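Long-range contacts in aldehyde dehydrogenase (Burkholderia cenocepacia, PDB 4O6R), which probably oxidises aldehydes to carboxylic acids with NAD(P)+ as electron acceptor, and binds adenosine monophosphate: residues I263-D267 against R429-M433; Y416-L422 against I437-M441; W279-H283 against C446-V450. One frame throughout, in Å; residues are numbered along the deposited sequence.

Contact 1. Residues I263-D267 against R429-M433; sequences IVFDD and RAHRM
A strand end, extended at Ile263 and Val264 and then turning through Asp266 and Asp267, meets one antiparallel turn of helix: CA of Phe265 lies 9.8 Å from CA of Arg429, and CA of Ile263 lies 10.1 Å from CA of Met433. Arg429, first in its segment, runs out extended through chi1 and chi2 (t, t) and bends at chi3 (m), which lays its guanidinium flat on the Phe265 ring (chi1 m), centres 4.3 Å apart and planes at 5°; Arg429 CD sits 3.5 Å above the Phe265 centroid. Stacking leaves the guanidinium edge open to acids: Arg429 NH1 makes a salt bridge with Asp267 OD1 at 3.3 Å, and one water joins Arg429 NH1 to Asp266 OD1, 2.7 Å from each. Asp404 forms a salt bridge with Arg429, and the Thr424 hydroxyl is hydrogen-bonded to both Asp267 and Arg429. This is helix-on-sheet packing in an alpha/beta domain, helix 427-436 lying against strands 261-264 and 421-423. His431 meets the third and fourth subunits, and Arg432 forms a salt bridge with Asp487 of the second subunit. One turn after Arg429, whose O accepts Met433 N at 2.8 Å, flexible Met433 (m, m, m) fills the gap. Its CE is 4.0 Å from Ile263 CD1 and 4.1 Å from Phe265 CZ, and its SD makes an oblique Met-aromatic contact, 5.5 Å from the Phe265 centroid.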
ATOM      1  N   ILE A 263      -1.920 -26.481  19.937  1.00  9.06           N
ATOM      2  CA  ILE A 263      -1.600 -27.821  19.484  1.00  9.30           C
ATOM      3  C   ILE A 263      -0.110 -28.086  19.708  1.00  9.55           C
ATOM      4  O   ILE A 263       0.733 -27.301  19.287  1.00  9.26           O
ATOM      5  CB  ILE A 263      -1.908 -27.990  17.971  1.00  9.23           C
ATOM      6  CG1 ILE A 263      -3.329 -27.551  17.634  1.00  9.15           C
ATOM      7  CG2 ILE A 263      -1.684 -29.427  17.526  1.00  9.46           C
ATOM      8  CD1 ILE A 263      -3.602 -27.363  16.149  1.00  9.06           C
ATOM      9  N   VAL A 264       0.209 -29.190  20.371  1.00  9.97           N
ATOM     10  CA  VAL A 264       1.581 -29.555  20.627  1.00 10.42           C
ATOM     11  C   VAL A 264       1.907 -30.841  19.876  1.00 11.02           C
ATOM     12  O   VAL A 264       1.401 -31.936  20.181  1.00 11.21           O
ATOM     13  CB  VAL A 264       1.843 -29.699  22.138  1.00 10.46           C
ATOM     14  CG1 VAL A 264       3.296 -30.032  22.434  1.00 10.62           C
ATOM     15  CG2 VAL A 264       1.414 -28.425  22.848  1.00 10.23           C
ATOM     16  N   PHE A 265       2.792 -30.703  18.905  1.00  9.25           N
ATOM     17  CA  PHE A 265       3.261 -31.823  18.125  1.00 10.21           C
ATOM     18  C   PHE A 265       4.401 -32.575  18.819  1.00 11.04           C
ATOM     19  O   PHE A 265       5.011 -32.091  19.777  1.00 10.76           O
ATOM     20  CB  PHE A 265       3.668 -31.359  16.728  1.00 10.39           C
ATOM     21  CG  PHE A 265       2.506 -31.050  15.850  1.00 10.47           C
ATOM     22  CD1 PHE A 265       1.890 -32.054  15.115  1.00 10.88           C
ATOM     23  CD2 PHE A 265       1.993 -29.764  15.787  1.00 10.24           C
ATOM     24  CE1 PHE A 265       0.780 -31.765  14.326  1.00 10.91           C
ATOM     25  CE2 PHE A 265       0.904 -29.463  14.991  1.00 10.40           C
ATOM     26  CZ  PHE A 265       0.283 -30.468  14.261  1.00 10.64           C
ATOM     27  N   ASP A 266       4.691 -33.772  18.327  1.00 12.55           N
ATOM     28  CA  ASP A 266       5.648 -34.637  19.037  1.00 13.91           C
ATOM     29  C   ASP A 266       7.091 -34.170  18.883  1.00 13.42           C
ATOM     30  O   ASP A 266       7.972 -34.638  19.608  1.00 13.34           O
ATOM     31  CB  ASP A 266       5.458 -36.138  18.707  1.00 15.88           C
ATOM     32  CG  ASP A 266       5.819 -36.499  17.306  1.00 17.99           C
ATOM     33  OD1 ASP A 266       5.758 -35.664  16.402  1.00 20.87           O
ATOM     34  OD2 ASP A 266       6.205 -37.651  17.097  1.00 20.45           O
ATOM     35  N   ASP A 267       7.327 -33.218  17.986  1.00 12.57           N
ATOM     36  CA  ASP A 267       8.654 -32.659  17.829  1.00 12.64           C
ATOM     37  C   ASP A 267       8.781 -31.250  18.493  1.00 12.38           C
ATOM     38  O   ASP A 267       9.744 -30.529  18.266  1.00 12.40           O
ATOM     39  CB  ASP A 267       9.000 -32.617  16.344  1.00 12.76           C
ATOM     40  CG  ASP A 267       8.267 -31.514  15.621  1.00 12.38           C
ATOM     41  OD1 ASP A 267       7.144 -31.179  16.064  1.00 11.96           O
ATOM     42  OD2 ASP A 267       8.823 -30.956  14.655  1.00 12.51           O
ATOM     43  N   ARG A 429       5.200 -28.225   8.192  1.00 10.19           N
ATOM     44  CA  ARG A 429       4.010 -28.409   9.022  1.00 10.10           C
ATOM     45  C   ARG A 429       3.565 -27.076   9.604  1.00  9.66           C
ATOM     46  O   ARG A 429       2.384 -26.780   9.590  1.00  9.45           O
ATOM     47  CB  ARG A 429       4.266 -29.385  10.163  1.00 10.44           C
ATOM     48  CG  ARG A 429       3.106 -29.477  11.170  1.00 10.38           C
ATOM     49  CD  ARG A 429       3.543 -30.265  12.382  1.00 10.76           C
ATOM     50  NE  ARG A 429       3.572 -31.686  12.124  1.00 11.44           N
ATOM     51  CZ  ARG A 429       4.410 -32.567  12.652  1.00 11.86           C
ATOM     52  NH1 ARG A 429       5.410 -32.217  13.449  1.00 12.20           N
ATOM     53  NH2 ARG A 429       4.248 -33.838  12.347  1.00 12.27           N
ATOM     54  N   ALA A 430       4.508 -26.277  10.110  1.00  9.45           N
ATOM     55  CA  ALA A 430       4.153 -24.999  10.730  1.00  9.20           C
ATOM     56  C   ALA A 430       3.312 -24.132   9.793  1.00  9.15           C
ATOM     57  O   ALA A 430       2.224 -23.660  10.176  1.00  8.61           O
ATOM     58  CB  ALA A 430       5.408 -24.249  11.192  1.00  9.31           C
ATOM     59  N   HIS A 431       3.786 -23.953   8.570  1.00  9.41           N
ATOM     60  CA  HIS A 431       3.117 -23.046   7.660  1.00  9.87           C
ATOM     61  C   HIS A 431       1.840 -23.658   7.085  1.00 10.13           C
ATOM     62  O   HIS A 431       0.859 -22.950   6.855  1.00  9.93           O
ATOM     63  CB  HIS A 431       4.052 -22.582   6.540  1.00 10.15           C
ATOM     64  CG  HIS A 431       5.223 -21.804   7.039  1.00 10.20           C
ATOM     65  ND1 HIS A 431       5.118 -20.513   7.522  1.00 10.01           N
ATOM     66  CD2 HIS A 431       6.517 -22.154   7.181  1.00 10.37           C
ATOM     67  CE1 HIS A 431       6.302 -20.102   7.924  1.00  9.96           C
ATOM     68  NE2 HIS A 431       7.163 -21.083   7.737  1.00 10.24           N
ATOM     69  N   ARG A 432       1.882 -24.964   6.840  1.00 10.57           N
ATOM     70  CA  ARG A 432       0.741 -25.676   6.286  1.00 11.17           C
ATOM     71  C   ARG A 432      -0.420 -25.652   7.280  1.00 11.06           C
ATOM     72  O   ARG A 432      -1.560 -25.330   6.930  1.00 10.78           O
ATOM     73  CB  ARG A 432       1.155 -27.124   5.991  1.00 11.90           C
ATOM     74  CG  ARG A 432       0.089 -27.949   5.325  1.00 12.54           C
ATOM     75  CD  ARG A 432       0.491 -29.418   5.223  1.00 13.28           C
ATOM     76  NE  ARG A 432       1.726 -29.618   4.473  1.00 13.97           N
ATOM     77  CZ  ARG A 432       2.857 -30.174   4.926  1.00 14.49           C
ATOM     78  NH1 ARG A 432       3.000 -30.604   6.186  1.00 14.50           N
ATOM     79  NH2 ARG A 432       3.897 -30.264   4.098  1.00 15.22           N
ATOM     80  N   MET A 433      -0.127 -26.025   8.526  1.00 11.15           N
ATOM     81  CA  MET A 433      -1.153 -25.992   9.568  1.00 11.44           C
ATOM     82  C   MET A 433      -1.674 -24.555   9.775  1.00 11.12           C
ATOM     83  O   MET A 433      -2.892 -24.357   9.903  1.00 10.86           O
ATOM     84  CB  MET A 433      -0.633 -26.509  10.901  1.00 11.83           C
ATOM     85  CG  MET A 433      -0.414 -28.009  10.976  1.00 12.73           C
ATOM     86  SD  MET A 433      -1.891 -29.049  10.989  1.00 14.02           S
ATOM     87  CE  MET A 433      -2.748 -28.468  12.435  1.00 13.46           C
TER
HETATM   88  O   HOH W   1       6.779 -34.442  14.283  1.00 28.18           O

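Contact 2. Residues Y416-L422 against I437-M441; sequences YGLGSGL and IDAGM
Water 2 lies 3.0 Å from both Tyr416 O and Asp438 OD2. Residues 416-422 run mostly extended, broken at Leu418 (phi -101°, psi -85°); Ile437 is the first residue to leave the preceding helix, and an irregular turn leads on to Met441. At Gly417, CA comes within 3.3 Å of Asp438 O; a CB would clash with that oxygen, so the bare backbone fits. The register is Gly417 to Ala439 (CA-CA 4.2 Å), then Gly419 to Met441 (4.7 Å). Leu418 O accepts two amides, Gly440 N at 2.8 Å and Met441 N at 3.3 Å. Its side chain (chi1 t) touches Met441 CE from CD1 at 4.0 Å and also packs on Cys289, probably the family's nucleophile. Gly419 CA makes a CA-H...O contact with Met441 O at 3.4 Å. Small Ser420 (chi1 p) donates OG to Met441 O at 3.0 Å. Leu422 CD2 packs on Ile437 CD1 at 4.1 Å. Helix 427-436 joins parallel neighbours, strands 421-423 and 441-444, a beta-alpha-beta crossover.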
ATOM      1  N   TYR A 416     -16.122 -21.508  16.813  1.00 16.98           N
ATOM      2  CA  TYR A 416     -15.313 -20.315  16.923  1.00 16.02           C
ATOM      3  C   TYR A 416     -14.119 -20.362  15.981  1.00 14.66           C
ATOM      4  O   TYR A 416     -13.705 -21.434  15.547  1.00 14.23           O
ATOM      5  CB  TYR A 416     -14.795 -20.214  18.348  1.00 17.47           C
ATOM      6  CG  TYR A 416     -15.890 -20.102  19.372  1.00 18.95           C
ATOM      7  CD1 TYR A 416     -16.563 -18.913  19.528  1.00 20.55           C
ATOM      8  CD2 TYR A 416     -16.274 -21.177  20.153  1.00 19.58           C
ATOM      9  CE1 TYR A 416     -17.554 -18.778  20.457  1.00 21.74           C
ATOM     10  CE2 TYR A 416     -17.287 -21.049  21.077  1.00 20.93           C
ATOM     11  CZ  TYR A 416     -17.903 -19.838  21.225  1.00 22.37           C
ATOM     12  OH  TYR A 416     -18.902 -19.633  22.130  1.00 26.94           O
ATOM     13  N   GLY A 417     -13.584 -19.186  15.674  1.00 13.09           N
ATOM     14  CA  GLY A 417     -12.357 -19.050  14.885  1.00 12.54           C
ATOM     15  C   GLY A 417     -11.661 -17.704  15.160  1.00 11.94           C
ATOM     16  O   GLY A 417     -11.626 -16.816  14.290  1.00 12.33           O
ATOM     17  N   LEU A 418     -11.144 -17.530  16.373  1.00 10.88           N
ATOM     18  CA  LEU A 418     -10.515 -16.290  16.760  1.00 10.37           C
ATOM     19  C   LEU A 418      -8.987 -16.487  16.680  1.00  9.75           C
ATOM     20  O   LEU A 418      -8.392 -16.182  15.637  1.00  9.79           O
ATOM     21  CB  LEU A 418     -11.013 -15.847  18.145  1.00 10.54           C
ATOM     22  CG  LEU A 418     -10.526 -14.495  18.641  1.00 10.65           C
ATOM     23  CD1 LEU A 418     -10.863 -13.399  17.659  1.00 11.08           C
ATOM     24  CD2 LEU A 418     -11.186 -14.197  19.973  1.00 10.92           C
ATOM     25  N   GLY A 419      -8.365 -17.027  17.730  1.00  9.29           N
ATOM     26  CA  GLY A 419      -6.941 -17.342  17.721  1.00  8.78           C
ATOM     27  C   GLY A 419      -6.708 -18.841  17.728  1.00  8.64           C
ATOM     28  O   GLY A 419      -7.642 -19.610  17.857  1.00  8.78           O
ATOM     29  N   SER A 420      -5.455 -19.235  17.576  1.00  8.14           N
ATOM     30  CA  SER A 420      -5.032 -20.606  17.466  1.00  8.20           C
ATOM     31  C   SER A 420      -3.502 -20.609  17.528  1.00  8.02           C
ATOM     32  O   SER A 420      -2.857 -19.576  17.372  1.00  8.03           O
ATOM     33  CB  SER A 420      -5.455 -21.213  16.105  1.00  8.47           C
ATOM     34  OG  SER A 420      -4.674 -20.642  15.079  1.00  8.68           O
ATOM     35  N   GLY A 421      -2.918 -21.759  17.791  1.00  7.82           N
ATOM     36  CA  GLY A 421      -1.488 -21.873  17.701  1.00  7.77           C
ATOM     37  C   GLY A 421      -1.014 -23.289  17.832  1.00  7.82           C
ATOM     38  O   GLY A 421      -1.799 -24.210  18.095  1.00  7.70           O
ATOM     39  N   LEU A 422       0.271 -23.469  17.556  1.00  7.90           N
ATOM     40  CA  LEU A 422       0.838 -24.792  17.546  1.00  8.12           C
ATOM     41  C   LEU A 422       2.304 -24.735  17.863  1.00  7.83           C
ATOM     42  O   LEU A 422       2.970 -23.711  17.653  1.00  7.62           O
ATOM     43  CB  LEU A 422       0.581 -25.475  16.194  1.00  8.66           C
ATOM     44  CG  LEU A 422       1.197 -24.682  15.048  1.00  9.17           C
ATOM     45  CD1 LEU A 422       2.428 -25.398  14.587  1.00  9.84           C
ATOM     46  CD2 LEU A 422       0.248 -24.498  13.898  1.00  9.57           C
ATOM     47  N   ILE A 437      -5.925 -23.818   9.624  1.00 12.55           N
ATOM     48  CA  ILE A 437      -6.696 -23.616  10.835  1.00 12.53           C
ATOM     49  C   ILE A 437      -7.615 -22.420  10.633  1.00 13.48           C
ATOM     50  O   ILE A 437      -7.171 -21.379  10.139  1.00 13.53           O
ATOM     51  CB  ILE A 437      -5.777 -23.402  12.058  1.00 11.89           C
ATOM     52  CG1 ILE A 437      -5.017 -24.708  12.403  1.00 11.63           C
ATOM     53  CG2 ILE A 437      -6.577 -22.955  13.274  1.00 11.69           C
ATOM     54  CD1 ILE A 437      -3.802 -24.443  13.244  1.00 11.43           C
ATOM     55  N   ASP A 438      -8.881 -22.596  11.008  1.00 14.48           N
ATOM     56  CA  ASP A 438      -9.888 -21.539  10.965  1.00 16.29           C
ATOM     57  C   ASP A 438      -9.693 -20.557  12.093  1.00 15.30           C
ATOM     58  O   ASP A 438     -10.163 -20.798  13.206  1.00 16.59           O
ATOM     59  CB  ASP A 438     -11.284 -22.128  11.218  1.00 18.17           C
ATOM     60  CG  ASP A 438     -11.732 -23.081  10.157  1.00 19.69           C
ATOM     61  OD1 ASP A 438     -11.194 -23.061   9.023  1.00 20.37           O
ATOM     62  OD2 ASP A 438     -12.685 -23.843  10.475  1.00 22.52           O
ATOM     63  N   ALA A 439      -9.005 -19.463  11.831  1.00 13.69           N
ATOM     64  CA  ALA A 439      -8.765 -18.485  12.853  1.00 12.93           C
ATOM     65  C   ALA A 439      -8.224 -17.228  12.198  1.00 12.38           C
ATOM     66  O   ALA A 439      -7.624 -17.299  11.105  1.00 12.60           O
ATOM     67  CB  ALA A 439      -7.748 -19.008  13.870  1.00 12.54           C
ATOM     68  N   GLY A 440      -8.413 -16.098  12.862  1.00 11.31           N
ATOM     69  CA  GLY A 440      -7.833 -14.839  12.389  1.00 10.81           C
ATOM     70  C   GLY A 440      -6.350 -14.705  12.709  1.00 10.04           C
ATOM     71  O   GLY A 440      -5.661 -13.884  12.115  1.00 10.51           O
ATOM     72  N   MET A 441      -5.883 -15.508  13.666  1.00  9.41           N
ATOM     73  CA  MET A 441      -4.527 -15.432  14.181  0.50  9.06           C
ATOM     74  C   MET A 441      -4.013 -16.831  14.516  1.00  8.76           C
ATOM     75  O   MET A 441      -4.750 -17.638  15.080  1.00  8.71           O
ATOM     76  CB  MET A 441      -4.515 -14.561  15.431  0.50  9.07           C
ATOM     77  CG  MET A 441      -5.047 -13.155  15.195  0.50  9.39           C
ATOM     78  SD  MET A 441      -5.364 -12.296  16.736  0.50  9.40           S
ATOM     79  CE  MET A 441      -6.903 -13.056  17.220  0.50  9.36           C
TER
HETATM   80  O   HOH W   2     -13.783 -23.463  13.282  1.00 29.71           O

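Contact 3. Residues W279-H283 against C446-V450; sequences WAIFH and CYKRV. With NO3 (nitrate ion), chain N; NO3 (nitrate ion), chain F.
Lys448 and Trp279 carry the polar bonds between the end of helix 270-282 and the loop after strand 441-444, in the alpha/beta part of the aldehyde dehydrogenase fold that holds the seven-stranded sheet. The indole Trp279 NE1 donates to Tyr447 O at 2.8 Å, and Lys448 NZ donates to His283 ND1 at 3.0 Å, so this ring nitrogen acts as an acceptor. Water 3 extends the bond to the helix end: it lies 2.9 Å from Ala280 O, 2.8 Å from His283 O and 3.0 Å from Lys448 NZ. A nitrate, probably from the crystallisation liquor, takes a further bond from Lys448 NZ to its O3 at 2.8 Å. A long, flexible cation suits this polar cluster, and the backbone of Lys448 (phi 54°, psi 39°, left-handed) turns the loop here. With chi1 m, chi2 t, chi3 m and chi4 t, the side chain crosses the face of Trp279 (chi1 t): NZ is 4.9 Å from the six-membered ring centroid, a cation-pi contact, and Lys448 CE is 4.2 Å from the five-membered one. Arg449 starts away from the helix; its NH2 and NE hold O1 of a second nitrate at 3.0 and 3.1 Å, and it pairs with Asp135 of the fourth subunit. Tyr447 reaches back to the sheet, its hydroxyl bonded to Ala261. The backbones come closest at Ala280 and Tyr447, CA atoms 6.0 Å apart, where small Ala280 leaves room for the ring: its CB lies 3.5 Å from Tyr447 CD2.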
ATOM      1  N   TRP A 279       0.982 -19.964  30.228  1.00  8.68           N
ATOM      2  CA  TRP A 279       0.711 -18.594  29.852  1.00  8.85           C
ATOM      3  C   TRP A 279      -0.612 -18.474  29.095  1.00  8.78           C
ATOM      4  O   TRP A 279      -1.425 -17.593  29.378  1.00  9.00           O
ATOM      5  CB  TRP A 279       1.883 -18.052  29.010  1.00  8.95           C
ATOM      6  CG  TRP A 279       1.571 -16.944  28.085  1.00  8.90           C
ATOM      7  CD1 TRP A 279       1.430 -17.022  26.720  1.00  8.79           C
ATOM      8  CD2 TRP A 279       1.392 -15.567  28.425  1.00  9.19           C
ATOM      9  NE1 TRP A 279       1.167 -15.785  26.209  1.00  8.88           N
ATOM     10  CE2 TRP A 279       1.118 -14.876  27.231  1.00  9.05           C
ATOM     11  CE3 TRP A 279       1.422 -14.854  29.635  1.00  9.57           C
ATOM     12  CZ2 TRP A 279       0.873 -13.500  27.198  1.00  9.32           C
ATOM     13  CZ3 TRP A 279       1.181 -13.484  29.613  1.00  9.67           C
ATOM     14  CH2 TRP A 279       0.909 -12.818  28.408  1.00  9.59           C
ATOM     15  N   ALA A 280      -0.820 -19.353  28.112  1.00  8.72           N
ATOM     16  CA  ALA A 280      -1.917 -19.187  27.191  1.00  8.61           C
ATOM     17  C   ALA A 280      -3.275 -19.292  27.858  1.00  8.89           C
ATOM     18  O   ALA A 280      -4.234 -18.637  27.398  1.00  8.82           O
ATOM     19  CB  ALA A 280      -1.816 -20.205  26.057  1.00  8.35           C
ATOM     20  N   ILE A 281      -3.387 -20.114  28.901  1.00  9.05           N
ATOM     21  CA  ILE A 281      -4.681 -20.289  29.565  1.00  9.46           C
ATOM     22  C   ILE A 281      -4.748 -19.668  30.952  1.00 10.06           C
ATOM     23  O   ILE A 281      -5.821 -19.219  31.337  1.00 11.27           O
ATOM     24  CB  ILE A 281      -5.127 -21.754  29.603  1.00  9.55           C
ATOM     25  CG1 ILE A 281      -6.592 -21.924  30.081  1.00  9.72           C
ATOM     26  CG2 ILE A 281      -4.206 -22.581  30.490  1.00  9.53           C
ATOM     27  CD1 ILE A 281      -7.630 -21.157  29.269  1.00  9.81           C
ATOM     28  N   PHE A 282      -3.645 -19.600  31.693  1.00 10.10           N
ATOM     29  CA  PHE A 282      -3.724 -19.102  33.075  1.00 10.46           C
ATOM     30  C   PHE A 282      -3.485 -17.620  33.237  1.00 10.59           C
ATOM     31  O   PHE A 282      -3.987 -17.038  34.208  1.00 11.22           O
ATOM     32  CB  PHE A 282      -2.869 -19.959  34.024  1.00 10.61           C
ATOM     33  CG  PHE A 282      -3.262 -21.416  33.993  1.00 10.64           C
ATOM     34  CD1 PHE A 282      -4.606 -21.787  34.109  1.00 10.74           C
ATOM     35  CD2 PHE A 282      -2.332 -22.406  33.801  1.00 10.75           C
ATOM     36  CE1 PHE A 282      -4.992 -23.106  34.038  1.00 10.75           C
ATOM     37  CE2 PHE A 282      -2.717 -23.725  33.739  1.00 10.80           C
ATOM     38  CZ  PHE A 282      -4.041 -24.085  33.852  1.00 10.88           C
ATOM     39  N   HIS A 283      -2.784 -16.991  32.293  1.00 10.18           N
ATOM     40  CA  HIS A 283      -2.655 -15.545  32.351  1.00 10.28           C
ATOM     41  C   HIS A 283      -4.037 -14.936  32.288  1.00 10.04           C
ATOM     42  O   HIS A 283      -4.896 -15.409  31.550  1.00  9.64           O
ATOM     43  CB  HIS A 283      -1.786 -14.966  31.243  1.00 10.31           C
ATOM     44  CG  HIS A 283      -1.897 -13.479  31.120  1.00 10.45           C
ATOM     45  ND1 HIS A 283      -2.555 -12.872  30.085  1.00 10.57           N
ATOM     46  CD2 HIS A 283      -1.491 -12.478  31.941  1.00 10.81           C
ATOM     47  CE1 HIS A 283      -2.512 -11.557  30.230  1.00 10.79           C
ATOM     48  NE2 HIS A 283      -1.892 -11.295  31.364  1.00 11.10           N
ATOM     49  N   CYS A 446       4.710 -19.985  20.165  1.00  8.56           N
ATOM     50  CA  CYS A 446       4.403 -18.857  21.045  1.00  8.55           C
ATOM     51  C   CYS A 446       2.886 -18.859  21.155  1.00  8.49           C
ATOM     52  O   CYS A 446       2.216 -19.689  20.544  1.00  8.45           O
ATOM     53  CB  CYS A 446       4.940 -17.535  20.492  1.00  8.40           C
ATOM     54  SG  CYS A 446       4.333 -17.044  18.843  1.00  8.26           S
ATOM     55  N   TYR A 447       2.344 -17.984  21.975  1.00  8.58           N
ATOM     56  CA  TYR A 447       0.890 -17.842  22.072  1.00  8.53           C
ATOM     57  C   TYR A 447       0.537 -16.460  22.588  1.00  8.70           C
ATOM     58  O   TYR A 447       1.267 -15.874  23.373  1.00  8.64           O
ATOM     59  CB  TYR A 447       0.264 -18.921  22.959  1.00  8.63           C
ATOM     60  CG  TYR A 447      -1.064 -19.446  22.439  1.00  8.56           C
ATOM     61  CD1 TYR A 447      -1.114 -20.493  21.526  1.00  8.61           C
ATOM     62  CD2 TYR A 447      -2.264 -18.915  22.879  1.00  8.49           C
ATOM     63  CE1 TYR A 447      -2.333 -20.991  21.052  1.00  8.59           C
ATOM     64  CE2 TYR A 447      -3.487 -19.400  22.427  1.00  8.47           C
ATOM     65  CZ  TYR A 447      -3.525 -20.425  21.507  1.00  8.58           C
ATOM     66  OH  TYR A 447      -4.737 -20.905  21.100  1.00  8.55           O
ATOM     67  N   LYS A 448      -0.611 -15.963  22.151  1.00  8.92           N
ATOM     68  CA  LYS A 448      -1.116 -14.656  22.550  1.00  9.29           C
ATOM     69  C   LYS A 448      -0.119 -13.521  22.304  1.00  9.51           C
ATOM     70  O   LYS A 448       0.030 -12.631  23.140  1.00  9.75           O
ATOM     71  CB  LYS A 448      -1.569 -14.633  24.014  1.00  9.72           C
ATOM     72  CG  LYS A 448      -2.529 -15.714  24.407  1.00 10.15           C
ATOM     73  CD  LYS A 448      -3.452 -15.343  25.568  1.00 10.49           C
ATOM     74  CE  LYS A 448      -2.712 -14.946  26.830  1.00 10.87           C
ATOM     75  NZ  LYS A 448      -3.689 -14.246  27.729  1.00 11.17           N
ATOM     76  N   ARG A 449       0.612 -13.559  21.195  1.00  9.53           N
ATOM     77  CA  ARG A 449       1.405 -12.410  20.846  1.00  9.82           C
ATOM     78  C   ARG A 449       0.476 -11.384  20.196  1.00  9.34           C
ATOM     79  O   ARG A 449      -0.197 -11.686  19.218  1.00  8.81           O
ATOM     80  CB  ARG A 449       2.562 -12.738  19.900  1.00 10.20           C
ATOM     81  CG  ARG A 449       3.461 -13.886  20.366  1.00 10.85           C
ATOM     82  CD  ARG A 449       4.087 -13.577  21.709  1.00 11.51           C
ATOM     83  NE  ARG A 449       4.915 -12.393  21.666  1.00 12.09           N
ATOM     84  CZ  ARG A 449       5.744 -12.018  22.645  1.00 13.31           C
ATOM     85  NH1 ARG A 449       5.838 -12.726  23.764  1.00 14.04           N
ATOM     86  NH2 ARG A 449       6.488 -10.917  22.510  1.00 13.51           N
ATOM     87  N   VAL A 450       0.480 -10.196  20.790  1.00  9.48           N
ATOM     88  CA  VAL A 450      -0.315  -9.065  20.289  0.60  9.41           C
ATOM     89  C   VAL A 450       0.595  -7.850  20.122  1.00  9.54           C
ATOM     90  O   VAL A 450       1.493  -7.582  20.953  1.00 10.24           O
ATOM     91  CB  VAL A 450      -1.554  -8.773  21.170  0.60  9.48           C
ATOM     92  CG1 VAL A 450      -2.515  -9.943  21.157  0.60  9.49           C
ATOM     93  CG2 VAL A 450      -1.161  -8.457  22.596  0.60  9.78           C
TER
HETATM   94  N   NO3 N 501       5.250  -9.395  19.726  1.00 26.47           N
HETATM   95  O1  NO3 N 501       5.940 -10.392  19.575  1.00 29.13           O
HETATM   96  O2  NO3 N 501       5.595  -8.220  19.055  1.00 23.90           O
HETATM   97  O3  NO3 N 501       4.138  -9.477  20.565  1.00 24.93           O
HETATM   98  N   NO3 F 502      -4.081 -11.269  26.006  1.00 21.98           N
HETATM   99  O1  NO3 F 502      -4.277 -10.324  25.237  1.00 24.70           O
HETATM  100  O2  NO3 F 502      -2.961 -11.322  26.818  1.00 19.95           O
HETATM  101  O3  NO3 F 502      -4.993 -12.315  26.101  1.00 22.12           O
HETATM  102  O   HOH W   3      -5.342 -16.423  28.949  1.00  9.86           O

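In the fold
Along the chain the segments come as 263-267, 279-283, 416-422, 429-433, 437-441 and 446-450, so contact 1 alternates with both others, while contact 2 is nested within the loop closed by contact 3. The centres of contact 1 and contact 2 lie about 14 Å apart. From contact 3, the centre of contact 2 is about 13 Å away and that of contact 1 about 17 Å. Contacts 1 and 2 share neighbouring strands 261-264 and 421-423; contacts 2 and 3 touch where Tyr447 packs on Ser420 and Gly421. Contacts 1 and 3, each spanning about 160 residues, and the local crossover of contact 2 thus join the sheet, helices 427-436 and 270-282 and the loop after strand 441-444, and all reach tetramer interfaces.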